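Local coordinates for protein biliverdin reductase (PDB 5B3T) that probably reduces biliverdin with NAD(P)H as hydride donor, in the heme-degrading pathway of a cyanobacterium, at residues G98-L103 against K124-H129. Sequence-based numbering, arbitrary orientation.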
# COMPACT_ATOMS: atom_id res chain seq x y z
N GLY A 98 9.70 10.88 18.65
CA GLY A 98 9.32 9.90 19.65
C GLY A 98 7.90 9.38 19.51
O GLY A 98 7.27 9.07 20.52
N LYS A 99 7.39 9.29 18.29
CA LYS A 99 6.05 8.76 18.05
C LYS A 99 6.14 7.34 17.50
O LYS A 99 7.09 6.98 16.80
CB LYS A 99 5.27 9.63 17.07
CG LYS A 99 5.22 11.11 17.43
CD LYS A 99 4.72 11.33 18.84
CE LYS A 99 4.55 12.81 19.12
NZ LYS A 99 4.34 13.10 20.56
N HIS A 100 5.13 6.54 17.82
CA HIS A 100 4.91 5.30 17.09
C HIS A 100 4.34 5.62 15.71
O HIS A 100 3.64 6.62 15.53
CB HIS A 100 3.95 4.38 17.86
CG HIS A 100 4.43 4.02 19.23
ND1 HIS A 100 5.51 3.20 19.45
CD2 HIS A 100 3.97 4.37 20.46
CE1 HIS A 100 5.70 3.05 20.75
NE2 HIS A 100 4.77 3.75 21.38
N VAL A 101 4.65 4.76 14.74
CA VAL A 101 4.29 5.02 13.35
C VAL A 101 3.63 3.78 12.76
O VAL A 101 4.17 2.67 12.86
CB VAL A 101 5.52 5.43 12.51
CG1 VAL A 101 5.12 5.62 11.05
CG2 VAL A 101 6.15 6.70 13.06
N VAL A 102 2.47 3.97 12.14
CA VAL A 102 1.84 2.98 11.28
C VAL A 102 1.64 3.62 9.92
O VAL A 102 1.13 4.74 9.83
CB VAL A 102 0.51 2.47 11.86
CG1 VAL A 102 -0.20 1.58 10.84
CG2 VAL A 102 0.75 1.71 13.15
N LEU A 103 2.04 2.92 8.87
CA LEU A 103 1.92 3.41 7.51
C LEU A 103 1.07 2.46 6.68
O LEU A 103 1.14 1.24 6.84
CB LEU A 103 3.28 3.56 6.83
CG LEU A 103 4.30 4.58 7.33
CD1 LEU A 103 5.54 3.87 7.84
CD2 LEU A 103 4.66 5.56 6.22
N LYS A 124 15.02 4.23 18.78
CA LYS A 124 14.09 4.99 19.62
C LYS A 124 13.12 4.09 20.38
O LYS A 124 12.35 4.61 21.20
CB LYS A 124 13.30 5.99 18.76
CG LYS A 124 14.16 6.92 17.93
CD LYS A 124 15.07 7.77 18.81
CE LYS A 124 14.66 9.23 18.79
NZ LYS A 124 13.27 9.43 19.29
N GLY A 125 13.15 2.79 20.14
CA GLY A 125 12.22 1.89 20.82
C GLY A 125 10.77 2.20 20.51
O GLY A 125 9.92 2.15 21.41
N LYS A 126 10.47 2.53 19.25
CA LYS A 126 9.12 2.87 18.83
C LYS A 126 8.67 1.93 17.72
O LYS A 126 9.48 1.39 16.97
CB LYS A 126 9.04 4.32 18.34
CG LYS A 126 9.31 5.36 19.41
CD LYS A 126 8.12 5.50 20.35
CE LYS A 126 8.51 6.27 21.61
NZ LYS A 126 7.34 6.64 22.44
N LEU A 127 7.35 1.75 17.63
CA LEU A 127 6.77 0.90 16.61
C LEU A 127 6.93 1.52 15.23
O LEU A 127 6.71 2.72 15.04
CB LEU A 127 5.29 0.66 16.90
CG LEU A 127 4.48 -0.13 15.86
CD1 LEU A 127 4.99 -1.56 15.75
CD2 LEU A 127 2.99 -0.10 16.20
N LEU A 128 7.34 0.70 14.26
CA LEU A 128 7.27 1.05 12.84
C LEU A 128 6.57 -0.10 12.15
O LEU A 128 7.16 -1.17 11.95
CB LEU A 128 8.66 1.29 12.24
CG LEU A 128 8.67 1.56 10.74
CD1 LEU A 128 7.93 2.85 10.41
CD2 LEU A 128 10.10 1.62 10.21
N HIS A 129 5.30 0.11 11.80
CA HIS A 129 4.44 -0.94 11.28
C HIS A 129 3.86 -0.50 9.94
O HIS A 129 3.33 0.61 9.82
CB HIS A 129 3.31 -1.25 12.28
CG HIS A 129 2.32 -2.25 11.79
ND1 HIS A 129 2.64 -3.56 11.53
CD2 HIS A 129 0.99 -2.13 11.53
CE1 HIS A 129 1.56 -4.21 11.12
NE2 HIS A 129 0.55 -3.36 11.11
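V101 and L127 open a parallel pairing of 100-104 with 128-131, an edge strand of the Rossmann sheet; helix 111-124 links the two strands as a beta-alpha-beta crossover. V101 N donates to L127 O (2.9 Å), H129 N to V101 O (3.0 Å) and L103 N to H129 O (2.8 Å). This end is tightly packed. On one face of the sheet CD1 of L128 meets CG1 of V101 and, at 3.7 Å, CD1 of L103, next to helix 87-96 and its NADP(+)-binding H87. On the other, V102 lies alongside H129, its CG1 at the edge of the imidazole, whose NE2 is hydrogen-bonded to OD1 of D290 in helix 283-300. Toward G98 and G125, each at a helix-ending Schellman turn, the contact is looser and partly exposed. Here H100 takes over from the backbone: CG beside the backbone N (chi1 -59°) places the ring so that ND1 accepts the N-H of L127 at 3.0 Å, nearly straight (175°) and in the ring plane. CD of K126 lies over one ring face, offset toward its rim, a CH-pi contact, while K126 NZ reaches over the carbonyl plane of G98 to O (3.1 Å). An alanine at H100 would probably leave L127 N without its acceptor and the K126 chain freer to swing. Because ND1 accepts that hydrogen bond, a neutral ring would carry its proton on NE2, and the nearby K126 ammonium would probably disfavour a charged one.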